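Farnesyl diphosphate synthase (Rhodobacter capsulatus, PDB 3M0G) probably condenses isopentenyl diphosphate with an allylic diphosphate such as farnesyl diphosphate, in a magnesium-dependent reaction that lengthens the isoprenoid chain. Local coordinates at residues D32-A37 / D112-L117; D169-L174 / A241-L246; L48-A53 / Q62-A67; T202-A207 / A261-A266. All blocks are in the same frame, centred on the assembly; numbering follows the deposited sequence.

Interaction 1: D32-A37 / D112-L117; sequences DAMAYA and DALQTL
Met-34, present as selenomethionine, carries the largest share of this contact, and its last two atoms do the closest touching. SE lies against the methyl of the small neighbour across the gap, 3.7 Å from Ala-113 CB, and the terminal CE rests over the peptide that follows, 3.5 Å from Ala-113 O. The same CE also reaches two leucine branches, Leu-114 CD2 at 4.0 Å and Leu-117 CD2 at 4.1 Å. The shape of the chain explains this reach: CG sits beside the backbone N, chi2 is extended at 173°, and a bend at chi3 (66°) folds the methyl over the helix surface instead of letting it run on. Leu-114 comes the other way and slides past Met-34, its CD2 side against the methionine and its CD1 against Ala-37 CB at 3.9 Å. In this all-helical prenyl synthase fold the pair joins the short helix 29-37 to helix 104-121, crossing at -69° with the segment axes 10.3 Å apart, a spacing that leaves room for the long side chains. An alanine at Leu-114 would remove both branches, and Ala-37 would probably lose its partner in helix 104-121, and Met-34 part of its packing. Behind the first shell, Tyr-76 of helix 60-81 packs on Leu-114, and Val-79 of the same helix packs on Ala-37. The second subunit is close to both helices: Asp-112 OD2 is hydrogen-bonded to His-80 ND1 of the second subunit, and Ala-146 of that subunit packs on Met-34.

Interaction 2: D169-L174 / A241-L246; sequences DEIIRL and ATFVSL
Thr-242 OG1 is gripped by one clear hydrogen bond, from Ser-245 N at 3.0 Å and almost perfectly straight (177°). The favour is returned: Ser-245 OG accepts from Thr-242 N at 2.8 Å. This reciprocal pair closes the N-terminal turn of helix 243-247, and Phe-243, whose own N is hydrogen-bonded to Asp-217 OD2, can present its ring to helix 168-194. Ile-171 meets that ring with its CD1, which stands over the centre of one face, 3.5 Å from the centroid and 8° off the normal, a CH-pi contact. Ile-171 CG1 takes the crowded position between backbone N and carbonyl carbon, and chi2 is extended, carrying CD1 to the ring. Ile-172 CG1 approaches the ring only at the edge. Leu-210 and Ile-214 of helix 199-219 pack on the same phenyl. An alanine at Phe-243 would take away the surface under Ile-171 CD1 and would probably leave the short helix poorly seated on its two neighbours. The arrangement is a capping box starting a helix beside Asp-217, part of the second aspartate-rich (DDxxD) motif of the prenyl synthases, which in this family serves magnesium and diphosphate binding.

Interaction 3: L48-A53 / Q62-A67; sequences LAIESA and QAMPAA
The tightest point lies where two methyls meet, Ala-53 CB and Ala-63 CB at 3.6 Å. One turn back along helix 44-55, Ile-50 lays its outer branch alongside Ala-67: CD1 is 3.8 Å and CG1 3.9 Å from Ala-67 CB. The isoleucine's CA–CB bond does not aim straight at the other helix; with CG1 beside the backbone N (chi1 -71°) and chi2 extended at 160°, the ethyl arm swings across to it. Ala-49 completes the buried strip, its CB 4.1 Å from Ala-67 CA. With four alanines among the meeting residues, small side chains let the segment axes come within 8.6 Å, running antiparallel at 148°. Helices 44-55 and 60-81 thus form a helical hairpin joined by a short turn, a unit of the all-helical prenyl synthase fold, and helix 60-81 goes on to deliver the first aspartate-rich motif at its far end. Packing is looser toward Met-64, a selenomethionine and partly open to solvent. Its CB points away from the partner helix, but the chain folds back so that CE touches Ile-50 CD1 at 4.3 Å. Helix 3-23 also lies along this side, Val-10 packing on Ile-50 and Ala-13 on Met-64, while Arg-6 makes a salt bridge with Glu-51. Pro-65 has no N-H to give to the turn before it, and Ala-66 N misses the regular helical bond, keeping only a weak one to Ala-63 O, so helix 60-81 is kinked right beside the contact.

Interaction 4: T202-A207 / A261-A266; sequences TAYATA and AEAEAA. Unlike the reference sequence in segment 202-207: Thr-202 (reference Ala).
Tyr-204 has CG anti to the backbone N (chi1 167°) and its ring turned to chi2 78°, which sets the CD1 corner beside the opposite helix. There Ala-263 O lies at the ring edge, in its plane, 3.3 Å from Tyr-204 CD1, so the carbonyl meets the aromatic rim and not a face. The alanine's methyl tucks under the tyrosine's own backbone, Ala-263 CB standing 3.5 Å from Tyr-204 O, and it also meets Ala-207 CB at 3.7 Å. Ala-266 does the matching job one turn on: its CB sits 3.4 Å from Tyr-204 N and 3.7 Å from Ala-203 CB. With alanines at most of the meeting points, the segment axes approach to 7.7 Å and run antiparallel at 171°, close enough for side chains to lie directly on main chain. The edge near Glu-262 is exposed; only its CB touches Ala-207, and the carboxylate leads away. Away from the interface, along helix 199-219, Thr-206 OG1 donates to Thr-202 O, which also takes the backbone N-H of Thr-206; Thr-202 differs from the reference alanine. Tyr-204 reaches past the pair to helix 275-285, its OH hydrogen-bonded to Leu-277 O, and Glu-264 forms a salt bridge with Arg-282 of that helix. Helix 199-219 therefore lies between helix 168-194, which meets it at Ala-205, and helix 249-265, with helix 275-285 bridging the tyrosine side.

Interactions 1 and 3 are the buried contacts; 2 and 4 are only partly buried. A selenomethionine and leucines span the wider crossing of interaction 1, which also lies within reach of the second subunit, whereas alanine methyls let the antiparallel helices come close in interactions 3 and 4. Interaction 2 differs again, with an aromatic face and a polar helix start. Helix 199-219, which supplies one segment of interaction 4, also backs the phenyl of interaction 2, and helix 60-81, part of interaction 3, packs against interaction 1. Interactions 3 and 4 touch directly, Leu-48 CD2 lying 3.6 Å from Tyr-204 OH, while the centres of 1 and 4 are about 31 Å apart.

Interaction 1: D32-A37 / D112-L117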
loop_
_atom_site.group_PDB
_atom_site.type_symbol
_atom_site.label_atom_id
_atom_site.label_comp_id
_atom_site.label_asym_id
_atom_site.label_seq_id
_atom_site.Cartn_x
_atom_site.Cartn_y
_atom_site.Cartn_z
ATOM N N ASP B 32 -6.009 -14.583 -9.246
ATOM C CA ASP B 32 -5.403 -14.943 -10.540
ATOM C C ASP B 32 -4.631 -13.782 -11.169
ATOM O O ASP B 32 -3.525 -13.968 -11.689
ATOM C CB ASP B 32 -6.472 -15.414 -11.528
ATOM C CG ASP B 32 -7.322 -16.534 -10.976
ATOM O OD1 ASP B 32 -6.808 -17.337 -10.164
ATOM O OD2 ASP B 32 -8.507 -16.605 -11.351
ATOM N N ALA B 33 -5.240 -12.599 -11.145
ATOM C CA ALA B 33 -4.618 -11.390 -11.659
ATOM C C ALA B 33 -3.327 -11.065 -10.910
ATOM O O ALA B 33 -2.304 -10.760 -11.529
ATOM C CB ALA B 33 -5.605 -10.216 -11.601
HETATM N N MSE B 34 -3.379 -11.146 -9.581
HETATM C CA MSE B 34 -2.201 -10.894 -8.739
HETATM C C MSE B 34 -1.116 -11.920 -9.052
HETATM O O MSE B 34 0.042 -11.569 -9.282
HETATM C CB MSE B 34 -2.559 -10.980 -7.248
HETATM C CG MSE B 34 -3.619 -9.984 -6.801
HETATM SE SE MSE B 34 -4.191 -10.264 -4.953
HETATM C CE MSE B 34 -2.505 -9.820 -4.066
ATOM N N ALA B 35 -1.507 -13.193 -9.062
ATOM C CA ALA B 35 -0.590 -14.295 -9.350
ATOM C C ALA B 35 0.096 -14.082 -10.704
ATOM O O ALA B 35 1.321 -14.242 -10.832
ATOM C CB ALA B 35 -1.339 -15.635 -9.317
ATOM N N TYR B 36 -0.701 -13.687 -11.695
ATOM C CA TYR B 36 -0.218 -13.424 -13.067
ATOM C C TYR B 36 0.789 -12.267 -13.081
ATOM O O TYR B 36 1.831 -12.354 -13.722
ATOM C CB TYR B 36 -1.421 -13.127 -13.967
ATOM C CG TYR B 36 -1.128 -12.886 -15.431
ATOM C CD1 TYR B 36 -1.049 -13.954 -16.330
ATOM C CD2 TYR B 36 -0.975 -11.583 -15.929
ATOM C CE1 TYR B 36 -0.785 -13.738 -17.672
ATOM C CE2 TYR B 36 -0.711 -11.357 -17.278
ATOM C CZ TYR B 36 -0.622 -12.438 -18.137
ATOM O OH TYR B 36 -0.373 -12.226 -19.466
ATOM N N ALA B 37 0.480 -11.201 -12.339
ATOM C CA ALA B 37 1.313 -9.984 -12.311
ATOM C C ALA B 37 2.643 -10.219 -11.625
ATOM O O ALA B 37 3.653 -9.632 -12.001
ATOM C CB ALA B 37 0.578 -8.863 -11.635
ATOM N N ASP B 112 -3.625 -2.778 -6.170
ATOM C CA ASP B 112 -3.935 -2.335 -4.812
ATOM C C ASP B 112 -3.600 -3.442 -3.796
ATOM O O ASP B 112 -2.971 -3.184 -2.760
ATOM C CB ASP B 112 -5.386 -1.875 -4.676
ATOM C CG ASP B 112 -5.649 -0.511 -5.317
ATOM O OD1 ASP B 112 -4.709 0.242 -5.699
ATOM O OD2 ASP B 112 -6.835 -0.183 -5.437
ATOM N N ALA B 113 -3.981 -4.682 -4.110
ATOM C CA ALA B 113 -3.780 -5.790 -3.177
ATOM C C ALA B 113 -2.350 -6.299 -3.206
ATOM O O ALA B 113 -1.865 -6.900 -2.238
ATOM C CB ALA B 113 -4.787 -6.915 -3.458
ATOM N N LEU B 114 -1.648 -6.070 -4.319
ATOM C CA LEU B 114 -0.257 -6.445 -4.352
ATOM C C LEU B 114 0.569 -5.502 -3.479
ATOM O O LEU B 114 1.540 -5.926 -2.876
ATOM C CB LEU B 114 0.284 -6.500 -5.776
ATOM C CG LEU B 114 -0.060 -7.803 -6.508
ATOM C CD1 LEU B 114 0.073 -7.560 -8.010
ATOM C CD2 LEU B 114 0.847 -8.937 -6.044
ATOM N N GLN B 115 0.169 -4.231 -3.400
ATOM C CA GLN B 115 0.873 -3.293 -2.489
ATOM C C GLN B 115 0.598 -3.644 -1.028
ATOM O O GLN B 115 1.506 -3.580 -0.179
ATOM C CB GLN B 115 0.522 -1.824 -2.771
ATOM C CG GLN B 115 1.013 -0.917 -1.615
ATOM C CD GLN B 115 0.937 0.572 -1.881
ATOM O OE1 GLN B 115 1.560 1.367 -1.155
ATOM N NE2 GLN B 115 0.192 0.959 -2.906
ATOM N N THR B 116 -0.638 -4.050 -0.751
ATOM C CA THR B 116 -1.032 -4.525 0.572
ATOM C C THR B 116 -0.289 -5.812 0.920
ATOM O O THR B 116 0.160 -5.991 2.048
ATOM C CB THR B 116 -2.573 -4.801 0.653
ATOM O OG1 THR B 116 -3.293 -3.654 0.198
ATOM C CG2 THR B 116 -2.972 -5.072 2.091
ATOM N N LEU B 117 -0.167 -6.711 -0.052
ATOM C CA LEU B 117 0.597 -7.946 0.148
ATOM C C LEU B 117 2.061 -7.679 0.519
ATOM O O LEU B 117 2.602 -8.352 1.434
ATOM C CB LEU B 117 0.516 -8.870 -1.092
ATOM C CG LEU B 117 1.058 -10.301 -0.931
ATOM C CD1 LEU B 117 0.252 -11.086 0.119
ATOM C CD2 LEU B 117 0.984 -11.040 -2.262
#

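Interaction 2: D169-L174 / A241-L246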
loop_
_atom_site.group_PDB
_atom_site.type_symbol
_atom_site.label_atom_id
_atom_site.label_comp_id
_atom_site.label_asym_id
_atom_site.label_seq_id
_atom_site.Cartn_x
_atom_site.Cartn_y
_atom_site.Cartn_z
ATOM N N ASP B 169 18.684 17.951 -14.243
ATOM C CA ASP B 169 18.313 17.969 -12.841
ATOM C C ASP B 169 16.907 17.397 -12.612
ATOM O O ASP B 169 16.696 16.623 -11.674
ATOM C CB ASP B 169 18.486 19.371 -12.258
ATOM C CG ASP B 169 19.949 19.770 -12.121
ATOM O OD1 ASP B 169 20.824 18.878 -12.198
ATOM O OD2 ASP B 169 20.232 20.978 -11.945
ATOM N N GLU B 170 15.966 17.758 -13.489
ATOM C CA GLU B 170 14.619 17.174 -13.465
ATOM C C GLU B 170 14.552 15.663 -13.722
ATOM O O GLU B 170 13.907 14.938 -12.944
ATOM C CB GLU B 170 13.642 17.971 -14.353
ATOM C CG GLU B 170 13.378 19.368 -13.781
ATOM C CD GLU B 170 12.890 20.392 -14.800
ATOM O OE1 GLU B 170 12.339 21.416 -14.354
ATOM O OE2 GLU B 170 13.066 20.204 -16.026
ATOM N N ILE B 171 15.200 15.169 -14.780
ATOM C CA ILE B 171 15.171 13.722 -15.043
ATOM C C ILE B 171 15.905 12.885 -13.986
ATOM O O ILE B 171 15.563 11.712 -13.791
ATOM C CB ILE B 171 15.547 13.276 -16.517
ATOM C CG1 ILE B 171 17.045 13.393 -16.801
ATOM C CG2 ILE B 171 14.694 13.992 -17.560
ATOM C CD1 ILE B 171 17.493 12.549 -18.024
ATOM N N ILE B 172 16.885 13.486 -13.299
ATOM C CA ILE B 172 17.577 12.853 -12.156
ATOM C C ILE B 172 16.610 12.707 -10.961
ATOM O O ILE B 172 16.529 11.652 -10.340
ATOM C CB ILE B 172 18.870 13.656 -11.714
ATOM C CG1 ILE B 172 20.026 13.448 -12.692
ATOM C CG2 ILE B 172 19.349 13.233 -10.337
ATOM C CD1 ILE B 172 21.125 14.510 -12.575
ATOM N N ARG B 173 15.872 13.768 -10.663
ATOM C CA ARG B 173 14.848 13.741 -9.609
ATOM C C ARG B 173 13.744 12.716 -9.914
ATOM O O ARG B 173 13.274 12.011 -9.028
ATOM C CB ARG B 173 14.231 15.137 -9.449
ATOM C CG ARG B 173 13.236 15.269 -8.287
ATOM C CD ARG B 173 12.670 16.679 -8.166
ATOM N NE ARG B 173 11.797 17.054 -9.287
ATOM C CZ ARG B 173 11.147 18.214 -9.396
ATOM N NH1 ARG B 173 10.386 18.456 -10.459
ATOM N NH2 ARG B 173 11.251 19.156 -8.458
ATOM N N LEU B 174 13.334 12.653 -11.170
ATOM C CA LEU B 174 12.302 11.715 -11.627
ATOM C C LEU B 174 12.757 10.285 -11.404
ATOM O O LEU B 174 12.019 9.447 -10.888
ATOM C CB LEU B 174 12.068 11.933 -13.113
ATOM C CG LEU B 174 10.942 11.246 -13.868
ATOM C CD1 LEU B 174 10.244 12.310 -14.715
ATOM C CD2 LEU B 174 11.490 10.134 -14.727
ATOM N N ALA B 241 13.066 14.169 -23.155
ATOM C CA ALA B 241 14.449 14.006 -22.727
ATOM C C ALA B 241 14.740 12.663 -22.045
ATOM O O ALA B 241 13.982 12.187 -21.185
ATOM C CB ALA B 241 14.859 15.167 -21.827
ATOM N N THR B 242 15.850 12.061 -22.456
ATOM C CA THR B 242 16.356 10.827 -21.861
ATOM C C THR B 242 17.804 11.071 -21.501
ATOM O O THR B 242 18.336 12.136 -21.794
ATOM C CB THR B 242 16.310 9.672 -22.870
ATOM O OG1 THR B 242 17.241 9.934 -23.923
ATOM C CG2 THR B 242 14.914 9.498 -23.452
ATOM N N PHE B 243 18.467 10.083 -20.903
ATOM C CA PHE B 243 19.897 10.213 -20.650
ATOM C C PHE B 243 20.733 10.220 -21.946
ATOM O O PHE B 243 21.805 10.834 -21.999
ATOM C CB PHE B 243 20.369 9.192 -19.600
ATOM C CG PHE B 243 19.811 9.475 -18.222
ATOM C CD1 PHE B 243 20.409 10.425 -17.402
ATOM C CD2 PHE B 243 18.655 8.843 -17.776
ATOM C CE1 PHE B 243 19.892 10.729 -16.151
ATOM C CE2 PHE B 243 18.121 9.134 -16.521
ATOM C CZ PHE B 243 18.744 10.080 -15.701
ATOM N N VAL B 244 20.220 9.587 -22.999
ATOM C CA VAL B 244 20.880 9.646 -24.305
ATOM C C VAL B 244 20.707 11.026 -24.960
ATOM O O VAL B 244 21.674 11.612 -25.463
ATOM C CB VAL B 244 20.387 8.532 -25.273
ATOM C CG1 VAL B 244 21.127 8.614 -26.605
ATOM C CG2 VAL B 244 20.582 7.161 -24.662
ATOM N N SER B 245 19.487 11.548 -24.969
ATOM C CA SER B 245 19.275 12.880 -25.520
ATOM C C SER B 245 20.037 13.951 -24.706
ATOM O O SER B 245 20.649 14.854 -25.280
ATOM C CB SER B 245 17.782 13.216 -25.645
ATOM O OG SER B 245 17.210 13.496 -24.388
ATOM N N LEU B 246 20.047 13.823 -23.372
ATOM C CA LEU B 246 20.780 14.795 -22.550
ATOM C C LEU B 246 22.300 14.643 -22.558
ATOM O O LEU B 246 23.018 15.634 -22.665
ATOM C CB LEU B 246 20.241 14.845 -21.121
ATOM C CG LEU B 246 18.848 15.441 -20.924
ATOM C CD1 LEU B 246 18.348 15.152 -19.520
ATOM C CD2 LEU B 246 18.833 16.929 -21.193
#

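Interaction 3: L48-A53 / Q62-A67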
loop_
_atom_site.group_PDB
_atom_site.type_symbol
_atom_site.label_atom_id
_atom_site.label_comp_id
_atom_site.label_asym_id
_atom_site.label_seq_id
_atom_site.Cartn_x
_atom_site.Cartn_y
_atom_site.Cartn_z
ATOM N N LEU B 48 18.850 -8.264 -4.924
ATOM C CA LEU B 48 19.526 -7.284 -4.068
ATOM C C LEU B 48 19.207 -7.393 -2.572
ATOM O O LEU B 48 20.081 -7.132 -1.721
ATOM C CB LEU B 48 19.199 -5.862 -4.539
ATOM C CG LEU B 48 19.829 -5.356 -5.842
ATOM C CD1 LEU B 48 19.244 -3.974 -6.121
ATOM C CD2 LEU B 48 21.318 -5.253 -5.713
ATOM N N ALA B 49 17.985 -7.803 -2.262
ATOM C CA ALA B 49 17.554 -7.998 -0.888
ATOM C C ALA B 49 18.270 -9.205 -0.329
ATOM O O ALA B 49 18.888 -9.143 0.740
ATOM C CB ALA B 49 16.036 -8.212 -0.828
ATOM N N ILE B 50 18.195 -10.306 -1.070
ATOM C CA ILE B 50 18.820 -11.566 -0.637
ATOM C C ILE B 50 20.343 -11.474 -0.557
ATOM O O ILE B 50 20.995 -12.124 0.305
ATOM C CB ILE B 50 18.403 -12.737 -1.567
ATOM C CG1 ILE B 50 16.925 -13.087 -1.328
ATOM C CG2 ILE B 50 19.295 -13.975 -1.324
ATOM C CD1 ILE B 50 16.232 -13.874 -2.461
ATOM N N GLU B 51 20.915 -10.723 -1.497
ATOM C CA GLU B 51 22.348 -10.604 -1.583
ATOM C C GLU B 51 22.888 -9.697 -0.495
ATOM O O GLU B 51 23.947 -9.943 0.057
ATOM C CB GLU B 51 22.770 -10.125 -2.966
ATOM C CG GLU B 51 22.443 -11.110 -4.091
ATOM C CD GLU B 51 22.878 -12.532 -3.808
ATOM O OE1 GLU B 51 24.105 -12.813 -3.809
ATOM O OE2 GLU B 51 21.986 -13.387 -3.595
ATOM N N SER B 52 22.135 -8.655 -0.170
ATOM C CA SER B 52 22.555 -7.725 0.864
ATOM C C SER B 52 22.340 -8.330 2.242
ATOM O O SER B 52 23.044 -7.969 3.181
ATOM C CB SER B 52 21.821 -6.386 0.725
ATOM O OG SER B 52 20.424 -6.536 0.896
ATOM N N ALA B 53 21.384 -9.256 2.358
ATOM C CA ALA B 53 21.195 -10.008 3.602
ATOM C C ALA B 53 22.368 -10.954 3.802
ATOM O O ALA B 53 22.941 -11.022 4.896
ATOM C CB ALA B 53 19.879 -10.784 3.586
ATOM N N GLN B 62 15.610 -16.715 5.744
ATOM C CA GLN B 62 15.289 -15.583 6.620
ATOM C C GLN B 62 15.006 -14.298 5.823
ATOM O O GLN B 62 14.148 -13.502 6.212
ATOM C CB GLN B 62 16.384 -15.350 7.660
ATOM C CG GLN B 62 16.106 -14.183 8.605
ATOM C CD GLN B 62 17.174 -13.994 9.660
ATOM O OE1 GLN B 62 17.926 -14.920 9.987
ATOM N NE2 GLN B 62 17.247 -12.793 10.200
ATOM N N ALA B 63 15.720 -14.103 4.716
ATOM C CA ALA B 63 15.546 -12.885 3.875
ATOM C C ALA B 63 14.357 -12.920 2.920
ATOM O O ALA B 63 13.937 -11.873 2.405
ATOM C CB ALA B 63 16.820 -12.613 3.074
HETATM N N MSE B 64 13.816 -14.111 2.671
HETATM C CA MSE B 64 12.829 -14.294 1.592
HETATM C C MSE B 64 11.572 -13.394 1.656
HETATM O O MSE B 64 11.171 -12.819 0.618
HETATM C CB MSE B 64 12.428 -15.760 1.451
HETATM C CG MSE B 64 11.405 -15.998 0.359
HETATM SE SE MSE B 64 12.167 -15.609 -1.389
HETATM C CE MSE B 64 13.471 -17.020 -1.418
ATOM N N PRO B 65 10.941 -13.269 2.851
ATOM C CA PRO B 65 9.769 -12.389 2.905
ATOM C C PRO B 65 10.079 -10.955 2.466
ATOM O O PRO B 65 9.212 -10.299 1.914
ATOM C CB PRO B 65 9.359 -12.424 4.381
ATOM C CG PRO B 65 9.927 -13.727 4.888
ATOM C CD PRO B 65 11.209 -13.899 4.158
ATOM N N ALA B 66 11.301 -10.486 2.707
ATOM C CA ALA B 66 11.696 -9.152 2.260
ATOM C C ALA B 66 11.845 -9.098 0.737
ATOM O O ALA B 66 11.437 -8.120 0.098
ATOM C CB ALA B 66 12.973 -8.699 2.952
ATOM N N ALA B 67 12.415 -10.159 0.175
ATOM C CA ALA B 67 12.564 -10.312 -1.269
ATOM C C ALA B 67 11.202 -10.373 -1.922
ATOM O O ALA B 67 10.977 -9.761 -2.964
ATOM C CB ALA B 67 13.343 -11.572 -1.588
#

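Interaction 4: T202-A207 / A261-A266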
loop_
_atom_site.group_PDB
_atom_site.type_symbol
_atom_site.label_atom_id
_atom_site.label_comp_id
_atom_site.label_asym_id
_atom_site.label_seq_id
_atom_site.Cartn_x
_atom_site.Cartn_y
_atom_site.Cartn_z
ATOM N N THR B 202 23.193 2.042 0.892
ATOM C CA THR B 202 22.464 3.224 0.369
ATOM C C THR B 202 23.248 3.961 -0.740
ATOM O O THR B 202 22.674 4.410 -1.742
ATOM C CB THR B 202 22.091 4.203 1.518
ATOM O OG1 THR B 202 21.322 3.504 2.501
ATOM C CG2 THR B 202 21.265 5.386 1.007
ATOM N N ALA B 203 24.561 4.066 -0.570
ATOM C CA ALA B 203 25.416 4.764 -1.529
ATOM C C ALA B 203 25.563 3.946 -2.812
ATOM O O ALA B 203 25.458 4.486 -3.914
ATOM C CB ALA B 203 26.793 5.086 -0.900
ATOM N N TYR B 204 25.838 2.653 -2.636
ATOM C CA TYR B 204 25.810 1.635 -3.687
ATOM C C TYR B 204 24.554 1.759 -4.547
ATOM O O TYR B 204 24.622 1.824 -5.774
ATOM C CB TYR B 204 25.893 0.236 -3.052
ATOM C CG TYR B 204 25.570 -0.931 -3.979
ATOM C CD1 TYR B 204 26.511 -1.403 -4.914
ATOM C CD2 TYR B 204 24.330 -1.571 -3.915
ATOM C CE1 TYR B 204 26.204 -2.476 -5.771
ATOM C CE2 TYR B 204 24.014 -2.645 -4.765
ATOM C CZ TYR B 204 24.949 -3.094 -5.679
ATOM O OH TYR B 204 24.636 -4.151 -6.513
ATOM N N ALA B 205 23.415 1.813 -3.882
ATOM C CA ALA B 205 22.107 1.820 -4.542
ATOM C C ALA B 205 21.788 3.119 -5.296
ATOM O O ALA B 205 21.208 3.080 -6.378
ATOM C CB ALA B 205 21.028 1.517 -3.503
ATOM N N THR B 206 22.181 4.252 -4.717
ATOM C CA THR B 206 22.054 5.566 -5.346
ATOM C C THR B 206 22.798 5.561 -6.694
ATOM O O THR B 206 22.256 6.010 -7.712
ATOM C CB THR B 206 22.632 6.692 -4.423
ATOM O OG1 THR B 206 21.991 6.655 -3.141
ATOM C CG2 THR B 206 22.440 8.067 -5.038
ATOM N N ALA B 207 24.024 5.024 -6.706
ATOM C CA ALA B 207 24.809 4.927 -7.946
ATOM C C ALA B 207 24.261 3.873 -8.909
ATOM O O ALA B 207 24.098 4.156 -10.104
ATOM C CB ALA B 207 26.284 4.701 -7.661
ATOM N N ALA B 261 31.228 2.227 -11.055
ATOM C CA ALA B 261 32.480 2.271 -10.293
ATOM C C ALA B 261 32.240 2.956 -8.952
ATOM O O ALA B 261 32.837 2.586 -7.955
ATOM C CB ALA B 261 33.584 2.971 -11.085
ATOM N N GLU B 262 31.337 3.940 -8.922
ATOM C CA GLU B 262 30.994 4.614 -7.670
ATOM C C GLU B 262 30.254 3.644 -6.746
ATOM O O GLU B 262 30.466 3.663 -5.535
ATOM C CB GLU B 262 30.117 5.850 -7.901
ATOM C CG GLU B 262 30.647 6.872 -8.902
ATOM C CD GLU B 262 31.511 7.959 -8.285
ATOM O OE1 GLU B 262 32.577 7.641 -7.713
ATOM O OE2 GLU B 262 31.133 9.151 -8.391
ATOM N N ALA B 263 29.386 2.814 -7.342
ATOM C CA ALA B 263 28.609 1.826 -6.609
ATOM C C ALA B 263 29.509 0.746 -6.020
ATOM O O ALA B 263 29.298 0.324 -4.893
ATOM C CB ALA B 263 27.565 1.206 -7.500
ATOM N N GLU B 264 30.498 0.308 -6.793
ATOM C CA GLU B 264 31.481 -0.691 -6.343
ATOM C C GLU B 264 32.343 -0.166 -5.211
ATOM O O GLU B 264 32.709 -0.922 -4.309
ATOM C CB GLU B 264 32.416 -1.092 -7.485
ATOM C CG GLU B 264 31.834 -2.042 -8.506
ATOM C CD GLU B 264 32.831 -2.375 -9.581
ATOM O OE1 GLU B 264 33.016 -1.557 -10.509
ATOM O OE2 GLU B 264 33.456 -3.443 -9.491
ATOM N N ALA B 265 32.699 1.118 -5.289
ATOM C CA ALA B 265 33.546 1.760 -4.274
ATOM C C ALA B 265 32.774 1.922 -2.960
ATOM O O ALA B 265 33.347 1.802 -1.879
ATOM C CB ALA B 265 34.060 3.121 -4.781
ATOM N N ALA B 266 31.469 2.184 -3.059
ATOM C CA ALA B 266 30.612 2.276 -1.864
ATOM C C ALA B 266 30.661 1.029 -0.970
ATOM O O ALA B 266 30.370 1.108 0.233
ATOM C CB ALA B 266 29.180 2.602 -2.254
#